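Local coordinates for protein GMP reductase (Trypanosoma brucei brucei, PDB 6JIG) that probably catalyses the irreversible NADPH-dependent deamination of GMP to IMP, and carries a pair of CBS modules that bind guanine nucleotides, at residues Arg41-Ser46 with Ala253-Val258; Met66-Gly71 with Lys92-Phe97. The protein carries 1 engineered substitution. All coordinates share one frame; numbering follows the deposited sequence.

In the fold
Contact 1 lies on the (beta/alpha)8 barrel and contact 2 where the barrel passes into the CBS pair, about 14 Å apart, centre to centre. Contact 1 joins a small hairpin to a barrel strand through two valines and no hydrogen bond, a partly buried apolar touch. Contact 2 is buried and polar: R68, from the exposed side, brings a guanidinium to the amide of Q95, which like A94 is covered, at the nucleotide site whose wall 92-97 helps form. The two meet directly: D254 OD2 of contact 1 forms a salt bridge of 2.7 Å with K92 NZ of contact 2, and L45 CB lies 3.7 Å from G70 O.

Contact 1: residues Arg41-Ser46 with Ala253-Val258; sequences RNVKLS and ADVLVV
V43 meets V255 where a two-stranded antiparallel hairpin, strands 37-40 and 43-45, lies against the (beta/alpha)8 barrel of the IMPDH/GMPR family. V255 belongs to the chain entering barrel strand 255-259, and the hairpin packs on this part of it.

The apolar part of the contact is a single methyl pair. V43 CG2 lies 3.5 Å from V255 CG1, tighter than usual for two carbons, and the two side chains cross at a slant while their CA atoms stay 8.2 Å apart. In V43 the chi1 of 179° sets CG1 anti to the backbone N and leaves CG2, on the N side, to reach the barrel. Valine suits both positions: it is branched at CB, at ease on the extended backbone of both residues, and short enough to bring a single methyl against its neighbour. V255 is buried and also touches L39 and S40 of the other hairpin strand, whereas V43 is partly exposed and rests on D285 as well.

Polar groups look elsewhere, for no hydrogen bond joins the segments. D254 OD2, besides its bridge to K92, accepts from the backbone N of V231, and D285 accepts a hydrogen bond from the backbone N of N42, so a carboxylate of the adjacent barrel strand ties down the hairpin turn. The carbonyl O of D254 comes no nearer to the hairpin valine than 4.5 Å, measured to V43 CG2.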
loop_
_atom_site.group_PDB
_atom_site.type_symbol
_atom_site.label_atom_id
_atom_site.label_comp_id
_atom_site.label_asym_id
_atom_site.label_seq_id
_atom_site.Cartn_x
_atom_site.Cartn_y
_atom_site.Cartn_z
ATOM N N ARG A 41 40.923 -17.588 -25.622
ATOM C CA ARG A 41 42.353 -17.900 -25.697
ATOM C C ARG A 41 43.117 -16.845 -26.491
ATOM O O ARG A 41 44.225 -16.448 -26.111
ATOM C CB ARG A 41 42.569 -19.276 -26.329
ATOM C CG ARG A 41 42.353 -20.523 -25.455
ATOM C CD ARG A 41 42.938 -21.731 -26.207
ATOM N NE ARG A 41 42.464 -23.051 -25.792
ATOM C CZ ARG A 41 42.985 -23.769 -24.792
ATOM N NH1 ARG A 41 43.997 -23.300 -24.059
ATOM N NH2 ARG A 41 42.486 -24.966 -24.514
ATOM N N ASN A 42 42.532 -16.354 -27.581
ATOM C CA ASN A 42 43.258 -15.456 -28.471
ATOM C C ASN A 42 42.637 -14.066 -28.571
ATOM O O ASN A 42 42.949 -13.330 -29.509
ATOM C CB ASN A 42 43.382 -16.104 -29.850
ATOM C CG ASN A 42 44.046 -17.462 -29.776
ATOM O OD1 ASN A 42 45.221 -17.562 -29.437
ATOM N ND2 ASN A 42 43.287 -18.519 -30.047
ATOM N N VAL A 43 41.783 -13.667 -27.623
ATOM C CA VAL A 43 41.137 -12.354 -27.686
ATOM C C VAL A 43 41.293 -11.658 -26.341
ATOM O O VAL A 43 40.786 -12.147 -25.325
ATOM C CB VAL A 43 39.650 -12.451 -28.063
ATOM C CG1 VAL A 43 39.028 -11.065 -28.090
ATOM C CG2 VAL A 43 39.485 -13.140 -29.421
ATOM N N LYS A 44 41.966 -10.511 -26.340
ATOM C CA LYS A 44 42.143 -9.689 -25.151
ATOM C C LYS A 44 41.171 -8.514 -25.168
ATOM O O LYS A 44 40.792 -8.017 -26.231
ATOM C CB LYS A 44 43.578 -9.155 -25.060
ATOM C CG LYS A 44 44.663 -10.216 -24.927
ATOM C CD LYS A 44 46.032 -9.562 -24.668
ATOM N N LEU A 45 40.778 -8.063 -23.974
ATOM C CA LEU A 45 39.919 -6.900 -23.820
ATOM C C LEU A 45 40.516 -5.962 -22.782
ATOM O O LEU A 45 41.060 -6.410 -21.769
ATOM C CB LEU A 45 38.491 -7.284 -23.366
ATOM C CG LEU A 45 37.668 -8.169 -24.291
ATOM C CD1 LEU A 45 36.323 -8.544 -23.623
ATOM C CD2 LEU A 45 37.429 -7.457 -25.597
ATOM N N SER A 46 40.344 -4.654 -23.007
ATOM C CA SER A 46 40.832 -3.668 -22.046
ATOM C C SER A 46 39.997 -3.650 -20.767
ATOM O O SER A 46 40.525 -3.318 -19.698
ATOM C CB SER A 46 40.856 -2.278 -22.667
ATOM O OG SER A 46 41.864 -2.206 -23.668
ATOM N N ALA A 253 32.924 -11.518 -37.900
ATOM C CA ALA A 253 32.864 -11.932 -36.495
ATOM C C ALA A 253 34.259 -12.245 -35.975
ATOM O O ALA A 253 35.010 -13.003 -36.593
ATOM C CB ALA A 253 31.967 -13.165 -36.339
ATOM N N ASP A 254 34.607 -11.654 -34.842
ATOM C CA ASP A 254 35.910 -11.881 -34.242
ATOM C C ASP A 254 35.939 -13.097 -33.328
ATOM O O ASP A 254 37.013 -13.673 -33.115
ATOM C CB ASP A 254 36.337 -10.633 -33.474
ATOM C CG ASP A 254 36.498 -9.438 -34.385
ATOM O OD1 ASP A 254 37.446 -9.478 -35.200
ATOM O OD2 ASP A 254 35.675 -8.485 -34.322
ATOM N N VAL A 255 34.786 -13.483 -32.778
ATOM C CA VAL A 255 34.616 -14.722 -32.024
ATOM C C VAL A 255 33.203 -15.211 -32.274
ATOM O O VAL A 255 32.295 -14.429 -32.579
ATOM C CB VAL A 255 34.835 -14.567 -30.492
ATOM C CG1 VAL A 255 36.259 -14.202 -30.172
ATOM C CG2 VAL A 255 33.887 -13.524 -29.908
ATOM N N LEU A 256 33.017 -16.512 -32.142
ATOM C CA LEU A 256 31.690 -17.101 -32.159
ATOM C C LEU A 256 31.368 -17.621 -30.764
ATOM O O LEU A 256 32.249 -18.109 -30.052
ATOM C CB LEU A 256 31.602 -18.258 -33.155
ATOM C CG LEU A 256 31.750 -17.893 -34.630
ATOM C CD1 LEU A 256 31.799 -19.158 -35.458
ATOM C CD2 LEU A 256 30.602 -16.997 -35.068
ATOM N N VAL A 257 30.097 -17.537 -30.384
ATOM C CA VAL A 257 29.651 -18.022 -29.080
ATOM C C VAL A 257 28.567 -19.065 -29.312
ATOM O O VAL A 257 27.446 -18.723 -29.707
ATOM C CB VAL A 257 29.137 -16.891 -28.181
ATOM C CG1 VAL A 257 28.702 -17.456 -26.815
ATOM C CG2 VAL A 257 30.194 -15.784 -28.035
ATOM N N VAL A 258 28.895 -20.330 -29.062
ATOM C CA VAL A 258 27.904 -21.403 -29.047
ATOM C C VAL A 258 27.125 -21.275 -27.749
ATOM O O VAL A 258 27.703 -21.396 -26.668
ATOM C CB VAL A 258 28.570 -22.782 -29.137
ATOM C CG1 VAL A 258 27.516 -23.873 -29.037
ATOM C CG2 VAL A 258 29.356 -22.902 -30.408
#

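Contact 2: residues Met66-Gly71 with Lys92-Phe97; sequences MAREGG and KRAQSF. With 5GP (guanosine-5'-monophosphate), chain C.
The segment that follows helix 81-93 on its way out of the barrel lines the GMP site of the CBS pair, and R68 on helix 60-68 reaches across to it. Its side chain, extended from CG to NE, grips the Q95 amide side-on with two nitrogens, both on OE1. R68 NE donates to Q95 OE1 at 2.9 Å, with an N-H...O angle of 153°; the second bond, from R68 NH2 to Q95 OE1, is 3.2 Å. OE1 lies at the guanidinium edge, with the two flat groups turned 32° apart. Arginine suits an exposed helix position that must span to a neighbour, and glutamine offers a neutral carbonyl able to take both N-H groups. A94, small enough to admit the guanidinium, has CB 3.8 Å from R68 NH2.

On the ligand side R93 reads the Hoogsteen edge of guanine: R93 NE donates to N7 of GMP at 3.1 Å and R93 NH2 to O6 at 3.1 Å. The bend at chi2 (77°) carries its guanidinium to the base, and NH2 also bonds the carbonyl O of S101, which helps fix the group there. D211, S210 and the backbone N of R103 also bond the nucleotide.

Helix 60-68 closes in a Schellman motif at G70, whose positive phi favours glycine, and the chain turns into barrel strand 72-75. Helix 209-216 packs on both R68 and Q95 through K214, while M66 lies against strand 49-51 and helix 440-457.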
loop_
_atom_site.group_PDB
_atom_site.type_symbol
_atom_site.label_atom_id
_atom_site.label_comp_id
_atom_site.label_asym_id
_atom_site.label_seq_id
_atom_site.Cartn_x
_atom_site.Cartn_y
_atom_site.Cartn_z
ATOM N N MET A 66 30.123 -0.905 -26.690
ATOM C CA MET A 66 30.922 -1.735 -25.789
ATOM C C MET A 66 32.370 -1.821 -26.260
ATOM O O MET A 66 33.302 -1.725 -25.455
ATOM C CB MET A 66 30.320 -3.137 -25.688
ATOM C CG MET A 66 28.982 -3.207 -24.963
ATOM S SD MET A 66 29.118 -2.579 -23.260
ATOM C CE MET A 66 30.611 -3.391 -22.677
ATOM N N ALA A 67 32.575 -2.047 -27.556
ATOM C CA ALA A 67 33.937 -2.080 -28.085
ATOM C C ALA A 67 34.644 -0.745 -27.883
ATOM O O ALA A 67 35.848 -0.704 -27.588
ATOM C CB ALA A 67 33.904 -2.464 -29.567
ATOM N N ARG A 68 33.918 0.367 -28.044
ATOM C CA ARG A 68 34.536 1.674 -27.844
ATOM C C ARG A 68 34.982 1.876 -26.406
ATOM O O ARG A 68 35.972 2.569 -26.164
ATOM C CB ARG A 68 33.581 2.793 -28.263
ATOM C CG ARG A 68 33.463 2.897 -29.768
ATOM C CD ARG A 68 32.669 4.104 -30.228
ATOM N NE ARG A 68 32.726 4.182 -31.687
ATOM C CZ ARG A 68 31.807 4.756 -32.461
ATOM N NH1 ARG A 68 30.733 5.324 -31.929
ATOM N NH2 ARG A 68 31.975 4.765 -33.777
ATOM N N GLU A 69 34.269 1.285 -25.441
ATOM C CA GLU A 69 34.697 1.347 -24.054
ATOM C C GLU A 69 35.784 0.335 -23.715
ATOM O O GLU A 69 36.275 0.337 -22.583
ATOM C CB GLU A 69 33.501 1.135 -23.106
ATOM C CG GLU A 69 32.358 2.128 -23.304
ATOM C CD GLU A 69 32.746 3.551 -22.946
ATOM O OE1 GLU A 69 33.646 3.739 -22.093
ATOM O OE2 GLU A 69 32.151 4.487 -23.514
ATOM N N GLY A 70 36.171 -0.533 -24.637
ATOM C CA GLY A 70 37.213 -1.491 -24.346
ATOM C C GLY A 70 36.721 -2.874 -23.988
ATOM O O GLY A 70 37.550 -3.746 -23.689
ATOM N N GLY A 71 35.414 -3.103 -24.024
ATOM C CA GLY A 71 34.805 -4.419 -23.864
ATOM C C GLY A 71 34.365 -4.980 -25.203
ATOM O O GLY A 71 35.003 -4.741 -26.236
ATOM N N LYS A 92 31.270 -3.279 -37.996
ATOM C CA LYS A 92 32.587 -3.171 -38.620
ATOM C C LYS A 92 32.744 -1.863 -39.374
ATOM O O LYS A 92 33.865 -1.361 -39.528
ATOM C CB LYS A 92 32.804 -4.357 -39.556
ATOM C CG LYS A 92 33.051 -5.659 -38.812
ATOM C CD LYS A 92 34.148 -5.460 -37.753
ATOM C CE LYS A 92 34.662 -6.792 -37.188
ATOM N NZ LYS A 92 35.775 -6.494 -36.209
ATOM N N ARG A 93 31.635 -1.283 -39.819
ATOM C CA ARG A 93 31.646 -0.050 -40.590
ATOM C C ARG A 93 31.725 1.194 -39.711
ATOM O O ARG A 93 31.965 2.292 -40.235
ATOM C CB ARG A 93 30.394 -0.035 -41.488
ATOM C CG ARG A 93 30.517 0.742 -42.772
ATOM C CD ARG A 93 31.305 0.022 -43.851
ATOM N NE ARG A 93 31.636 0.961 -44.919
ATOM C CZ ARG A 93 31.844 0.634 -46.190
ATOM N NH1 ARG A 93 31.757 -0.628 -46.602
ATOM N NH2 ARG A 93 32.133 1.586 -47.055
ATOM N N ALA A 94 31.591 1.046 -38.387
ATOM C CA ALA A 94 31.554 2.210 -37.508
ATOM C C ALA A 94 32.840 3.028 -37.592
ATOM O O ALA A 94 32.802 4.264 -37.539
ATOM C CB ALA A 94 31.306 1.772 -36.068
ATOM N N GLN A 95 33.986 2.359 -37.683
ATOM C CA GLN A 95 35.270 3.029 -37.825
ATOM C C GLN A 95 36.268 2.034 -38.401
ATOM O O GLN A 95 36.048 0.825 -38.371
ATOM C CB GLN A 95 35.768 3.589 -36.488
ATOM C CG GLN A 95 35.907 2.546 -35.396
ATOM C CD GLN A 95 35.957 3.177 -34.028
ATOM O OE1 GLN A 95 34.948 3.707 -33.538
ATOM N NE2 GLN A 95 37.133 3.163 -33.413
ATOM N N SER A 96 37.371 2.563 -38.925
ATOM C CA SER A 96 38.393 1.727 -39.541
ATOM C C SER A 96 39.664 2.557 -39.666
ATOM O O SER A 96 39.671 3.747 -39.368
ATOM C CB SER A 96 37.938 1.211 -40.913
ATOM O OG SER A 96 38.777 0.163 -41.362
ATOM N N PHE A 97 40.747 1.923 -40.103
ATOM C CA PHE A 97 41.921 2.703 -40.499
ATOM C C PHE A 97 41.823 2.923 -42.004
ATOM O O PHE A 97 41.565 4.040 -42.462
ATOM C CB PHE A 97 43.228 2.023 -40.094
ATOM C CG PHE A 97 44.445 2.812 -40.498
ATOM C CD1 PHE A 97 44.591 4.128 -40.090
ATOM C CD2 PHE A 97 45.417 2.256 -41.312
ATOM C CE1 PHE A 97 45.702 4.886 -40.474
ATOM C CE2 PHE A 97 46.531 3.003 -41.694
ATOM C CZ PHE A 97 46.668 4.320 -41.268
HETATM P P 5GP C . 32.773 11.536 -40.785
HETATM O O1P 5GP C . 33.882 12.474 -40.366
HETATM O O2P 5GP C . 32.894 11.008 -42.199
HETATM O O3P 5GP C . 31.386 11.833 -40.248
HETATM O "O5'" 5GP C . 33.124 10.180 -40.048
HETATM C "C5'" 5GP C . 33.426 9.059 -40.845
HETATM C "C4'" 5GP C . 33.295 7.784 -40.076
HETATM O "O4'" 5GP C . 32.487 6.871 -40.878
HETATM C "C3'" 5GP C . 34.645 7.104 -39.865
HETATM O "O3'" 5GP C . 34.681 6.419 -38.613
HETATM C "C2'" 5GP C . 34.701 6.126 -41.035
HETATM O "O2'" 5GP C . 35.571 5.028 -40.874
HETATM C "C1'" 5GP C . 33.235 5.707 -41.157
HETATM N N9 5GP C . 32.912 5.223 -42.497
HETATM C C8 5GP C . 32.601 3.949 -42.784
HETATM N N7 5GP C . 32.424 3.821 -44.110
HETATM C C5 5GP C . 32.660 5.031 -44.674
HETATM C C6 5GP C . 32.630 5.481 -45.986
HETATM O O6 5GP C . 32.343 4.691 -46.910
HETATM N N1 5GP C . 32.911 6.763 -46.249
HETATM C C2 5GP C . 33.214 7.623 -45.264
HETATM N N2 5GP C . 33.493 8.912 -45.593
HETATM N N3 5GP C . 33.246 7.216 -43.958
HETATM C C4 5GP C . 32.973 5.919 -43.650
#